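Local atomic coordinates of glucokinase (Enterococcus faecalis, PDB entry 2QM1), a protein that probably phosphorylates glucose with ATP and binds zinc and magnesium ions. Residues 170-175 with 185-190; 248-253 with 281-286; 5-10 with 66-71; 109-114 with 320-325; 11-16 with 90-95. One frame throughout, in Å; residues are numbered along the deposited sequence.

Contact 1: residues 170-175 with 185-190. With ZN (zinc ion), chain J.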
# COMPACT_ATOMS: atom_id res chain seq x y z
N VAL B 170 8.25 6.62 -5.19
CA VAL B 170 8.56 5.21 -5.48
C VAL B 170 9.75 5.17 -6.47
O VAL B 170 9.77 5.93 -7.44
CB VAL B 170 7.29 4.53 -6.05
CG1 VAL B 170 7.60 3.29 -6.84
CG2 VAL B 170 6.33 4.22 -4.91
N THR B 171 10.76 4.36 -6.16
CA THR B 171 11.92 4.19 -7.05
C THR B 171 11.49 3.30 -8.23
O THR B 171 11.15 2.16 -8.05
CB THR B 171 13.14 3.54 -6.32
OG1 THR B 171 13.56 4.38 -5.24
CG2 THR B 171 14.33 3.26 -7.32
N VAL B 172 11.44 3.88 -9.41
CA VAL B 172 11.18 3.09 -10.61
C VAL B 172 12.49 2.72 -11.31
O VAL B 172 12.51 1.88 -12.19
CB VAL B 172 10.22 3.86 -11.58
CG1 VAL B 172 8.82 4.00 -10.98
CG2 VAL B 172 10.76 5.23 -11.93
N ASP B 173 13.59 3.39 -10.98
CA ASP B 173 14.85 3.08 -11.63
C ASP B 173 15.90 3.36 -10.63
O ASP B 173 16.22 4.51 -10.40
CB ASP B 173 15.08 3.95 -12.88
CG ASP B 173 16.42 3.66 -13.60
OD1 ASP B 173 17.32 2.89 -13.10
OD2 ASP B 173 16.57 4.26 -14.70
N PRO B 174 16.46 2.30 -10.02
CA PRO B 174 17.50 2.42 -9.02
C PRO B 174 18.71 3.19 -9.53
O PRO B 174 19.50 3.67 -8.71
CB PRO B 174 17.90 0.96 -8.75
CG PRO B 174 16.69 0.18 -9.06
CD PRO B 174 16.11 0.88 -10.27
N ASN B 175 18.89 3.29 -10.85
CA ASN B 175 20.03 4.07 -11.38
C ASN B 175 19.64 5.38 -12.05
O ASN B 175 20.40 5.89 -12.84
CB ASN B 175 20.83 3.22 -12.38
CG ASN B 175 21.20 1.85 -11.83
OD1 ASN B 175 21.83 1.73 -10.77
ND2 ASN B 175 20.81 0.81 -12.56
N GLY B 185 15.86 8.16 -9.15
CA GLY B 185 14.96 7.26 -9.90
C GLY B 185 13.53 7.19 -9.42
O GLY B 185 12.80 6.23 -9.73
N CYS B 186 13.13 8.20 -8.65
CA CYS B 186 11.77 8.41 -8.29
C CYS B 186 10.86 8.53 -9.51
O CYS B 186 11.26 9.09 -10.54
CB CYS B 186 11.63 9.67 -7.42
SG CYS B 186 12.55 9.50 -5.86
N LEU B 187 9.64 8.02 -9.39
CA LEU B 187 8.59 8.26 -10.40
C LEU B 187 8.46 9.74 -10.80
O LEU B 187 8.26 10.08 -11.98
CB LEU B 187 7.25 7.66 -9.94
CG LEU B 187 6.04 7.71 -10.87
CD1 LEU B 187 6.31 7.01 -12.23
CD2 LEU B 187 4.80 7.13 -10.14
N GLU B 188 8.56 10.61 -9.82
CA GLU B 188 8.46 12.04 -10.09
C GLU B 188 9.48 12.61 -11.07
O GLU B 188 9.16 13.58 -11.81
CB GLU B 188 8.55 12.82 -8.79
CG GLU B 188 8.22 14.25 -8.95
CD GLU B 188 8.33 14.98 -7.65
OE1 GLU B 188 7.30 15.12 -6.95
OE2 GLU B 188 9.46 15.37 -7.31
N THR B 189 10.70 12.07 -11.07
CA THR B 189 11.76 12.49 -12.02
C THR B 189 11.42 12.17 -13.49
O THR B 189 12.01 12.68 -14.44
CB THR B 189 13.20 11.84 -11.68
OG1 THR B 189 13.16 10.43 -11.91
CG2 THR B 189 13.62 12.06 -10.23
N VAL B 190 10.46 11.29 -13.71
CA VAL B 190 10.22 10.86 -15.09
C VAL B 190 8.79 11.17 -15.57
O VAL B 190 8.45 10.99 -16.76
CB VAL B 190 10.68 9.35 -15.32
CG1 VAL B 190 12.21 9.19 -15.09
CG2 VAL B 190 10.02 8.46 -14.37
ZN ZN J . 12.09 11.37 -4.76
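Residues 170-175 and 185-190 meet through one backbone bridge, Thr171 with Cys186, held by Leu187 N to Val170 O at 2.9 Å, nearly along the C=O axis, and Val172 N to Gly185 O at 2.7 Å. Gly185 O is gripped a second time, in its own plane and on a lone pair, by Asp173 N at 3.2 Å. Gly185 has positive phi, and its CA-H lies against Asp173 O at 3.1 Å, where a CB would collide with that oxygen; glycine suits the place on both counts. Val172 is the apolar link: CG1 crosses obliquely to Leu187 CB at 4.1 Å, while CG2, in the crowded position between backbone N and carbonyl carbon, reaches Val190 CG2 at 4.1 Å. Tyr249 of helix 237-261 packs against both Val172 and Val190, so these compact side chains sit between backbone and ring. Cys186 turns its CB the other way; SG, anti to the carbonyl carbon, binds the zinc ion at 2.2 Å, and His169, Cys179 and Cys181 complete the four ligands. Cys186 O accepts Thr189 OG1 at 2.7 Å, tying the zinc ligand's backbone to the turn that follows. The chain here matches the CXCGXXGCXE signature of ROK proteins, and the bridge holds Cys186 in a fixed place beside His169, so the zinc cross-links both arms of the loop.

Contact 2: residues 248-253 with 281-286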
# COMPACT_ATOMS: atom_id res chain seq x y z
N PHE B 248 5.76 3.36 -19.39
CA PHE B 248 6.52 2.22 -18.81
C PHE B 248 6.68 2.43 -17.29
O PHE B 248 6.28 1.60 -16.47
CB PHE B 248 7.89 2.05 -19.53
CG PHE B 248 8.80 1.03 -18.89
CD1 PHE B 248 8.74 -0.31 -19.27
CD2 PHE B 248 9.70 1.41 -17.88
CE1 PHE B 248 9.56 -1.25 -18.66
CE2 PHE B 248 10.50 0.49 -17.26
CZ PHE B 248 10.43 -0.86 -17.66
N TYR B 249 7.21 3.58 -16.92
CA TYR B 249 7.52 3.85 -15.51
C TYR B 249 6.23 4.03 -14.72
O TYR B 249 6.15 3.57 -13.60
CB TYR B 249 8.37 5.12 -15.38
CG TYR B 249 9.81 4.97 -15.83
CD1 TYR B 249 10.64 3.98 -15.31
CD2 TYR B 249 10.35 5.85 -16.77
CE1 TYR B 249 11.98 3.85 -15.72
CE2 TYR B 249 11.71 5.75 -17.18
CZ TYR B 249 12.50 4.75 -16.64
OH TYR B 249 13.81 4.62 -17.04
N LEU B 250 5.25 4.75 -15.28
CA LEU B 250 3.96 4.84 -14.61
C LEU B 250 3.33 3.48 -14.53
O LEU B 250 2.70 3.20 -13.53
CB LEU B 250 2.99 5.81 -15.29
CG LEU B 250 3.33 7.30 -15.19
CD1 LEU B 250 2.83 7.98 -16.45
CD2 LEU B 250 2.67 7.90 -13.94
N GLY B 251 3.47 2.65 -15.57
CA GLY B 251 2.97 1.28 -15.49
C GLY B 251 3.64 0.39 -14.43
O GLY B 251 2.98 -0.42 -13.78
N LEU B 252 4.95 0.52 -14.26
CA LEU B 252 5.66 -0.24 -13.23
C LEU B 252 5.20 0.18 -11.85
O LEU B 252 4.95 -0.66 -11.01
CB LEU B 252 7.16 -0.02 -13.34
CG LEU B 252 8.12 -0.71 -12.36
CD1 LEU B 252 8.04 -2.22 -12.38
CD2 LEU B 252 9.53 -0.24 -12.81
N ALA B 253 5.12 1.48 -11.64
CA ALA B 253 4.83 1.99 -10.32
C ALA B 253 3.38 1.71 -10.00
O ALA B 253 3.11 1.23 -8.95
CB ALA B 253 5.16 3.49 -10.26
N SER B 281 -4.39 4.76 -21.88
CA SER B 281 -4.14 3.54 -22.58
C SER B 281 -2.73 3.01 -22.37
O SER B 281 -2.55 1.80 -22.12
CB SER B 281 -4.43 3.74 -24.07
OG SER B 281 -5.09 2.59 -24.53
N ARG B 282 -1.73 3.90 -22.45
CA ARG B 282 -0.35 3.49 -22.44
C ARG B 282 0.02 3.14 -21.02
O ARG B 282 0.81 2.22 -20.78
CB ARG B 282 0.52 4.54 -23.13
CG ARG B 282 0.50 4.34 -24.66
CD ARG B 282 0.36 5.58 -25.51
NE ARG B 282 -0.78 5.44 -26.44
CZ ARG B 282 -0.72 4.89 -27.65
NH1 ARG B 282 -1.82 4.80 -28.40
NH2 ARG B 282 0.42 4.42 -28.11
N VAL B 283 -0.59 3.82 -20.07
CA VAL B 283 -0.37 3.45 -18.69
C VAL B 283 -0.93 2.05 -18.46
O VAL B 283 -0.20 1.14 -17.94
CB VAL B 283 -0.85 4.50 -17.67
CG1 VAL B 283 -0.57 3.95 -16.27
CG2 VAL B 283 -0.05 5.77 -17.89
N GLU B 284 -2.20 1.86 -18.85
CA GLU B 284 -2.90 0.58 -18.67
C GLU B 284 -2.11 -0.57 -19.33
O GLU B 284 -1.95 -1.65 -18.75
CB GLU B 284 -4.32 0.65 -19.26
CG GLU B 284 -5.07 -0.65 -19.14
CD GLU B 284 -6.31 -0.69 -19.98
OE1 GLU B 284 -6.19 -1.16 -21.16
OE2 GLU B 284 -7.38 -0.30 -19.46
N LYS B 285 -1.58 -0.31 -20.51
CA LYS B 285 -0.80 -1.32 -21.23
C LYS B 285 0.44 -1.86 -20.45
O LYS B 285 0.69 -3.06 -20.41
CB LYS B 285 -0.37 -0.77 -22.58
CG LYS B 285 0.65 -1.70 -23.24
CD LYS B 285 1.46 -1.14 -24.40
CE LYS B 285 2.24 -2.32 -24.97
NZ LYS B 285 2.96 -2.11 -26.27
N TYR B 286 1.20 -0.97 -19.84
CA TYR B 286 2.32 -1.40 -19.02
C TYR B 286 1.91 -1.92 -17.63
O TYR B 286 2.52 -2.84 -17.13
CB TYR B 286 3.38 -0.29 -18.93
CG TYR B 286 4.15 -0.10 -20.24
CD1 TYR B 286 5.08 -1.04 -20.64
CD2 TYR B 286 3.95 1.02 -21.04
CE1 TYR B 286 5.81 -0.90 -21.81
CE2 TYR B 286 4.68 1.19 -22.24
CZ TYR B 286 5.62 0.21 -22.60
OH TYR B 286 6.36 0.28 -23.77
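Helices 248-253 and 281-286 cross at -52° with their axes only 7.5 Å apart, and the tight point is Gly251 against Tyr286. Gly251 CA lies 3.8 Å from Tyr286 CB; a CB on residue 251 would clash with Tyr286 CB, so glycine is what lets the backbones come this close. From there the Tyr286 ring, with CG anti to the carbonyl carbon, spreads over the start of the opposing segment. Phe248 CA sits over one ring face, 3.8 Å from the centroid, as a CH-pi contact. The Phe248 ring, its CG anti to the backbone N, stands across the tyrosine at 76° and offers its edge: CD1 comes within 3.9 Å of Tyr286 CE1 in an offset edge-to-face pair. Beyond Gly251, Leu250 crosses Val283 obliquely, CB and CD1 both touching its methyls, with Leu250 CD1 to Val283 CG2 at 3.9 Å. The solvent side is looser: Glu284 points away and pairs with Arg280, and Lys285 is exposed. Tyr286 also has a polar end, and its OH is hydrogen-bonded to Asp244 one helical turn before Phe248. Around the pair, Phe290 sets its ring edge-to-face with Phe248, Pro174 of the second subunit packs on Phe248, and Leu250 leans on Ser191 of helix 188-191.

Contact 3: residues 5-10 with 66-71; sequences DKKIIG and EDFVGI
Strands 7-10 and 68-71 run side by side in the same direction, joined by Lys7 N to Asp67 O, Val69 N to Lys7 O at 2.7 Å and Ile9 N to Gly70 O at 3.0 Å; the last two run nearly along the C=O axes. Between the bridged pairs Lys7-Phe68 and Ile9-Ile71 one strand has Ile8 alone and the other has Val69 and Gly70, a beta bulge at which Val69 takes helical backbone angles. Lys7 lies on the face that also holds Phe68, Ile9 and Ile71. Its CB rests 3.9 Å from Phe68 CD2; CG, CD and CE run out extended alongside Asp67 of the other segment, pointing the same way, a stem that also packs against Ile22 and Met63; the chain then bends at chi4, 62°, and brings NZ to Asp67 OD2 at 3.0 Å, a salt bridge on the anti lone pair. NZ also donates to Asp5 O at 3.1 Å, from above the carbonyl plane, so the ammonium bridges two acceptors that lie close together, probably easing their repulsion. A lysine suits this place, its apolar stem at the sheet and its charge at the rim. Deeper in, Ile9 CD1 sits over one face of the Phe68 ring, 3.7 Å from the centroid, and Ile9 CB meets Ile71 CG1 at 3.9 Å. Central strand 7-13 and its parallel neighbour 68-75 belong to the mixed sheet ordered 29-36, 17-24, 7-13, 68-75, 112-116, the ribonuclease H-like core of an actin-type ATPase domain.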
# COMPACT_ATOMS: atom_id res chain seq x y z
N ASP B 5 -30.03 23.26 4.11
CA ASP B 5 -29.38 24.51 4.48
C ASP B 5 -27.95 24.33 4.98
O ASP B 5 -27.19 25.29 5.06
CB ASP B 5 -30.20 25.24 5.55
CG ASP B 5 -31.56 25.71 5.01
OD1 ASP B 5 -31.58 26.28 3.90
OD2 ASP B 5 -32.60 25.49 5.66
N LYS B 6 -27.58 23.10 5.35
CA LYS B 6 -26.24 22.79 5.84
C LYS B 6 -25.25 22.90 4.73
O LYS B 6 -25.54 22.46 3.60
CB LYS B 6 -26.14 21.36 6.36
CG LYS B 6 -27.15 20.91 7.45
CD LYS B 6 -27.48 21.94 8.46
CE LYS B 6 -26.37 22.25 9.44
NZ LYS B 6 -27.02 22.84 10.69
N LYS B 7 -24.08 23.42 5.07
CA LYS B 7 -22.97 23.68 4.16
C LYS B 7 -21.65 23.21 4.77
O LYS B 7 -21.49 23.11 6.00
CB LYS B 7 -22.88 25.18 3.83
CG LYS B 7 -24.17 25.80 3.16
CD LYS B 7 -24.04 27.32 3.06
CE LYS B 7 -25.30 28.02 2.43
NZ LYS B 7 -26.51 27.78 3.28
N ILE B 8 -20.72 22.85 3.89
CA ILE B 8 -19.35 22.50 4.30
C ILE B 8 -18.44 23.39 3.43
O ILE B 8 -18.83 23.80 2.32
CB ILE B 8 -19.05 20.97 4.15
CG1 ILE B 8 -19.29 20.55 2.70
CG2 ILE B 8 -19.96 20.14 5.06
CD1 ILE B 8 -19.36 19.10 2.52
N ILE B 9 -17.29 23.75 3.99
CA ILE B 9 -16.29 24.54 3.29
C ILE B 9 -15.08 23.65 2.98
O ILE B 9 -14.58 22.93 3.86
CB ILE B 9 -15.86 25.78 4.14
CG1 ILE B 9 -17.03 26.76 4.31
CG2 ILE B 9 -14.60 26.49 3.47
CD1 ILE B 9 -16.87 27.80 5.45
N GLY B 10 -14.61 23.69 1.74
CA GLY B 10 -13.32 23.04 1.41
C GLY B 10 -12.26 24.07 1.04
O GLY B 10 -12.55 25.06 0.40
N GLU B 66 -23.91 29.12 11.49
CA GLU B 66 -24.34 27.85 12.04
C GLU B 66 -24.88 26.91 10.98
O GLU B 66 -25.15 25.76 11.28
CB GLU B 66 -25.41 28.08 13.10
CG GLU B 66 -26.74 28.60 12.56
CD GLU B 66 -26.86 30.12 12.48
OE1 GLU B 66 -28.01 30.58 12.28
OE2 GLU B 66 -25.86 30.87 12.62
N ASP B 67 -25.08 27.39 9.76
CA ASP B 67 -25.29 26.49 8.62
C ASP B 67 -24.07 25.63 8.32
O ASP B 67 -24.22 24.59 7.68
CB ASP B 67 -25.61 27.24 7.33
CG ASP B 67 -27.06 27.71 7.23
OD1 ASP B 67 -27.85 27.61 8.21
OD2 ASP B 67 -27.37 28.23 6.13
N PHE B 68 -22.88 26.07 8.71
CA PHE B 68 -21.64 25.37 8.34
C PHE B 68 -21.40 24.18 9.25
O PHE B 68 -21.30 24.37 10.48
CB PHE B 68 -20.40 26.30 8.37
CG PHE B 68 -20.40 27.36 7.28
CD1 PHE B 68 -20.61 28.68 7.59
CD2 PHE B 68 -20.22 27.02 5.94
CE1 PHE B 68 -20.64 29.64 6.61
CE2 PHE B 68 -20.24 27.99 4.96
CZ PHE B 68 -20.43 29.29 5.29
N VAL B 69 -21.33 22.98 8.66
CA VAL B 69 -21.13 21.74 9.45
C VAL B 69 -19.66 21.63 9.84
O VAL B 69 -19.28 21.25 10.97
CB VAL B 69 -21.61 20.49 8.65
CG1 VAL B 69 -21.10 19.17 9.28
CG2 VAL B 69 -23.14 20.51 8.47
N GLY B 70 -18.82 22.01 8.89
CA GLY B 70 -17.41 22.31 9.19
C GLY B 70 -16.55 22.69 8.00
O GLY B 70 -17.04 22.91 6.89
N ILE B 71 -15.24 22.71 8.23
CA ILE B 71 -14.24 23.13 7.19
C ILE B 71 -13.24 22.00 7.03
O ILE B 71 -12.67 21.52 8.02
CB ILE B 71 -13.45 24.40 7.65
CG1 ILE B 71 -14.37 25.60 7.78
CG2 ILE B 71 -12.36 24.81 6.67
CD1 ILE B 71 -13.85 26.64 8.80
O HOH W 1 -23.90 23.52 11.48

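Contact 4: residues 109-114 with 320-325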
# COMPACT_ATOMS: atom_id res chain seq x y z
N GLY B 109 -14.28 29.36 14.91
CA GLY B 109 -15.41 28.86 15.73
C GLY B 109 -16.29 27.85 14.99
O GLY B 109 -17.48 27.65 15.33
N ILE B 110 -15.71 27.22 13.98
CA ILE B 110 -16.38 26.14 13.29
C ILE B 110 -15.38 24.98 13.11
O ILE B 110 -14.22 25.21 12.80
CB ILE B 110 -17.06 26.60 11.97
CG1 ILE B 110 -16.45 25.96 10.74
CG2 ILE B 110 -17.15 28.11 11.86
CD1 ILE B 110 -17.33 24.95 10.19
N PRO B 111 -15.85 23.73 13.30
CA PRO B 111 -14.93 22.58 13.36
C PRO B 111 -14.10 22.42 12.08
O PRO B 111 -14.59 22.68 10.98
CB PRO B 111 -15.86 21.37 13.61
CG PRO B 111 -17.17 21.82 13.17
CD PRO B 111 -17.26 23.31 13.41
N PHE B 112 -12.84 22.01 12.25
CA PHE B 112 -11.83 22.05 11.19
C PHE B 112 -11.10 20.71 11.11
O PHE B 112 -10.77 20.13 12.15
CB PHE B 112 -10.84 23.21 11.47
CG PHE B 112 -9.72 23.31 10.49
CD1 PHE B 112 -8.51 22.68 10.73
CD2 PHE B 112 -9.91 23.96 9.28
CE1 PHE B 112 -7.49 22.76 9.82
CE2 PHE B 112 -8.88 24.05 8.35
CZ PHE B 112 -7.67 23.45 8.64
N ALA B 113 -10.82 20.24 9.89
CA ALA B 113 -10.02 19.06 9.68
C ALA B 113 -9.08 19.34 8.52
O ALA B 113 -9.38 20.14 7.64
CB ALA B 113 -10.90 17.83 9.38
N LEU B 114 -7.90 18.74 8.53
CA LEU B 114 -7.04 18.96 7.39
C LEU B 114 -6.32 17.71 7.02
O LEU B 114 -6.19 16.78 7.81
CB LEU B 114 -6.04 20.12 7.64
CG LEU B 114 -4.74 19.83 8.40
CD1 LEU B 114 -3.99 21.11 8.65
CD2 LEU B 114 -4.98 19.08 9.71
N LEU B 320 -17.41 16.27 6.89
CA LEU B 320 -18.56 15.42 7.21
C LEU B 320 -18.45 14.63 8.51
O LEU B 320 -19.47 14.16 9.06
CB LEU B 320 -18.86 14.49 6.06
CG LEU B 320 -19.41 15.18 4.79
CD1 LEU B 320 -19.25 14.22 3.61
CD2 LEU B 320 -20.88 15.54 4.95
N GLN B 321 -17.23 14.48 9.01
CA GLN B 321 -17.03 13.80 10.29
C GLN B 321 -17.68 14.54 11.43
O GLN B 321 -17.92 13.94 12.49
CB GLN B 321 -15.54 13.62 10.58
CG GLN B 321 -14.78 14.90 10.50
CD GLN B 321 -13.33 14.76 10.84
OE1 GLN B 321 -12.46 14.96 10.00
NE2 GLN B 321 -13.06 14.42 12.08
N PHE B 322 -17.97 15.84 11.22
CA PHE B 322 -18.62 16.68 12.24
C PHE B 322 -20.13 16.76 12.23
O PHE B 322 -20.68 17.47 13.05
CB PHE B 322 -18.05 18.11 12.19
CG PHE B 322 -16.56 18.14 12.28
CD1 PHE B 322 -15.78 18.63 11.23
CD2 PHE B 322 -15.92 17.64 13.42
CE1 PHE B 322 -14.38 18.64 11.32
CE2 PHE B 322 -14.52 17.65 13.52
CZ PHE B 322 -13.77 18.13 12.47
N SER B 323 -20.81 16.05 11.32
CA SER B 323 -22.29 16.16 11.25
C SER B 323 -22.95 15.68 12.54
O SER B 323 -22.44 14.76 13.20
CB SER B 323 -22.88 15.33 10.12
OG SER B 323 -22.10 15.31 8.97
N LYS B 324 -24.06 16.30 12.91
CA LYS B 324 -24.88 15.80 14.01
C LYS B 324 -25.36 14.42 13.53
O LYS B 324 -25.77 14.25 12.40
CB LYS B 324 -26.03 16.77 14.29
CG LYS B 324 -26.83 16.56 15.58
CD LYS B 324 -26.29 17.40 16.74
CE LYS B 324 -27.32 17.58 17.90
NZ LYS B 324 -28.61 18.28 17.47
N GLU B 325 -25.25 13.40 14.34
CA GLU B 325 -25.78 12.13 13.85
C GLU B 325 -27.15 11.94 14.46
O GLU B 325 -27.88 12.90 14.68
CB GLU B 325 -24.83 10.96 14.16
CG GLU B 325 -25.45 9.56 14.05
CD GLU B 325 -25.38 8.97 12.64
OE1 GLU B 325 -24.57 8.02 12.43
OE2 GLU B 325 -26.13 9.43 11.76
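Apolar contact with an aromatic face dominates the meeting of residues 109-114 with 320-325. Pro111 CB lies over the centre of the Phe322 ring, 3.5 Å from the centroid and 11° off the ring normal, a CH-pi contact in which the two side chains slide past each other in opposite directions. Proline suits the spot, since its compact, rigid ring presents slightly polarised C-H groups to the aromatic face. On the opposite face of the same ring Gln321 CG stands 3.7 Å above the plane, folded back by a first torsion that puts it between backbone N and carbonyl carbon, so Phe322 is clamped between a proline and its own neighbour. A looser apolar contact follows: Ala113 CB reaches Phe322 CE1 at 4.1 Å, its small methyl leaving room for the ring. Separately, Phe322 CZ makes a van der Waals approach to a backbone oxygen, Phe112 O, at 3.6 Å. Hydrogen bonds serve each segment separately: within 320-325, Leu320 O accepts both Ser323 OG, at 2.9 Å and on a lone pair, and Ser323 N at 3.2 Å, a double grip that fixes the chain as it leaves the 3-10 turn 320-322, with Phe322 within the turn they close. On the other side, strand 112-116 is paired by its backbone to Ile71, and Phe112 turns its ring from Phe322 toward helix 100-108. The chain end thus packs on the outermost strand of the N-terminal sheet, an arrangement consistent with ROK kinases, in which the C-terminal helix returns to the first domain.

Contact 5: residues 11-16 with 90-95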
# COMPACT_ATOMS: atom_id res chain seq x y z
N ILE B 11 -11.02 23.82 1.46
CA ILE B 11 -9.90 24.70 1.15
C ILE B 11 -8.86 23.85 0.45
O ILE B 11 -8.49 22.77 0.93
CB ILE B 11 -9.27 25.34 2.41
CG1 ILE B 11 -10.34 26.17 3.15
CG2 ILE B 11 -8.00 26.18 2.01
CD1 ILE B 11 -10.18 26.29 4.74
N ASP B 12 -8.41 24.36 -0.69
CA ASP B 12 -7.34 23.76 -1.45
C ASP B 12 -6.12 24.71 -1.46
O ASP B 12 -5.99 25.61 -2.29
CB ASP B 12 -7.89 23.37 -2.83
CG ASP B 12 -6.85 22.78 -3.73
OD1 ASP B 12 -5.70 22.66 -3.29
OD2 ASP B 12 -7.20 22.44 -4.91
N LEU B 13 -5.22 24.48 -0.50
CA LEU B 13 -4.05 25.33 -0.27
C LEU B 13 -2.90 24.87 -1.17
O LEU B 13 -2.33 23.80 -0.93
CB LEU B 13 -3.60 25.24 1.22
CG LEU B 13 -2.22 25.84 1.57
CD1 LEU B 13 -2.09 27.32 1.18
CD2 LEU B 13 -1.72 25.62 3.06
N GLY B 14 -2.57 25.66 -2.20
CA GLY B 14 -1.46 25.31 -3.11
C GLY B 14 -0.31 26.30 -3.03
O GLY B 14 -0.45 27.37 -2.47
N GLY B 15 0.84 25.96 -3.61
CA GLY B 15 2.04 26.85 -3.52
C GLY B 15 1.87 28.26 -4.07
O GLY B 15 2.55 29.21 -3.64
N THR B 16 0.95 28.41 -5.02
CA THR B 16 0.68 29.69 -5.70
C THR B 16 -0.70 30.31 -5.43
O THR B 16 -0.81 31.56 -5.37
CB THR B 16 0.72 29.51 -7.23
OG1 THR B 16 1.56 28.41 -7.56
CG2 THR B 16 1.22 30.73 -7.88
N TYR B 90 7.89 22.68 2.69
CA TYR B 90 9.04 23.57 2.48
C TYR B 90 8.75 24.62 1.43
O TYR B 90 9.15 25.78 1.60
CB TYR B 90 10.35 22.79 2.21
CG TYR B 90 11.42 22.87 3.31
CD1 TYR B 90 11.13 22.51 4.65
CD2 TYR B 90 12.73 23.27 3.01
CE1 TYR B 90 12.12 22.59 5.67
CE2 TYR B 90 13.75 23.36 4.01
CZ TYR B 90 13.44 23.01 5.34
OH TYR B 90 14.44 23.09 6.30
N ASN B 91 8.01 24.24 0.38
CA ASN B 91 7.57 25.15 -0.67
C ASN B 91 6.74 26.33 -0.19
O ASN B 91 6.57 27.31 -0.90
CB ASN B 91 6.80 24.40 -1.77
CG ASN B 91 5.61 23.59 -1.23
OD1 ASN B 91 5.73 22.80 -0.30
ND2 ASN B 91 4.45 23.79 -1.85
N LEU B 92 6.25 26.24 1.04
CA LEU B 92 5.44 27.28 1.64
C LEU B 92 6.29 28.17 2.54
O LEU B 92 5.82 29.21 3.00
CB LEU B 92 4.28 26.67 2.43
CG LEU B 92 3.10 26.07 1.64
CD1 LEU B 92 1.97 25.59 2.57
CD2 LEU B 92 2.55 27.05 0.58
N ASN B 93 7.54 27.76 2.76
CA ASN B 93 8.44 28.38 3.74
C ASN B 93 8.08 28.04 5.18
O ASN B 93 8.56 28.68 6.10
CB ASN B 93 8.50 29.93 3.59
CG ASN B 93 9.26 30.41 2.36
OD1 ASN B 93 10.20 29.75 1.89
ND2 ASN B 93 8.88 31.60 1.84
N TRP B 94 7.20 27.07 5.41
CA TRP B 94 7.01 26.55 6.76
C TRP B 94 8.18 25.63 7.07
O TRP B 94 8.25 24.55 6.54
CB TRP B 94 5.69 25.79 6.88
CG TRP B 94 4.47 26.66 6.70
CD1 TRP B 94 4.43 28.02 6.73
CD2 TRP B 94 3.13 26.22 6.48
NE1 TRP B 94 3.15 28.47 6.53
CE2 TRP B 94 2.33 27.38 6.38
CE3 TRP B 94 2.52 24.97 6.37
CZ2 TRP B 94 0.95 27.33 6.18
CZ3 TRP B 94 1.15 24.91 6.17
CH2 TRP B 94 0.38 26.09 6.06
N THR B 95 9.12 26.07 7.90
CA THR B 95 10.25 25.21 8.23
C THR B 95 10.07 24.55 9.60
O THR B 95 10.84 23.70 10.04
CB THR B 95 11.57 25.99 8.16
OG1 THR B 95 11.47 27.15 9.00
CG2 THR B 95 11.85 26.41 6.72
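With CG anti to the backbone N (chi1 168°), Leu13 sends its branch straight off the end of strand 7-13, and Leu92, with CG anti to its carbonyl carbon and an extended chi2 of -176°, comes to meet it tip to tip. Trp94 uses the same first torsion as Leu92 and also reaches Leu13 tip to tip, through CH2. Leu13 CD2 is the shared point: it touches Leu92 CD1 at 3.7 Å and Trp94 CH2 at 3.7 Å. The two partners also pack on each other, Leu92 CD1 standing 3.7 Å above one indole face toward its rim, so three apolar tips close on one another. Leu92 uses its fork, CD1 on Leu13 and CD2 on Gly15, while Leu13 reaches both partners with CD2 alone. Residues 12-16 read DLGGT, the signature of the phosphate-1 loop in the actin-type ATPase fold, which in relatives approaches the phosphates of ATP; Leu13 is the apolar member of that motif, packed against 90-95. Glycines then carry the chain past the leucine with their backbone alone, Gly15 CA lying 4.1 Å from Leu92 CD2 and 4.2 Å from Asn91 ND2. The opposing segment is shaped by a 3-10 turn, in which Asn93 N bonds to Tyr90 O at 2.8 Å; Asn93 adopts positive phi, which asparagine tolerates better than most. Outside the pair, Ile46 of helix 46-60 packs on both Leu13 and Trp94. Trp94 NE1 is satisfied by Gly43 O, and Asn93 ND2 by Ile39 O.

In the fold
From the N terminus, contact 3 closes a loop of 55 residues when strand 68-75 returns beside strand 7-13. Contact 5 opens farther along that same strand and closes later, so the two cross, and they touch where Ile71 meets Ile11. Contact 4 begins after both have closed, on strand 112-116, which lies beside 68-75 of contact 3, and closes only at the C terminus. Its long loop encloses contacts 1 and 2, which follow one another, lie about 40 Å from contact 3 between centres, and both touch the second subunit. Contacts 1 and 2 also touch each other, linking the zinc loop to helix 237-261.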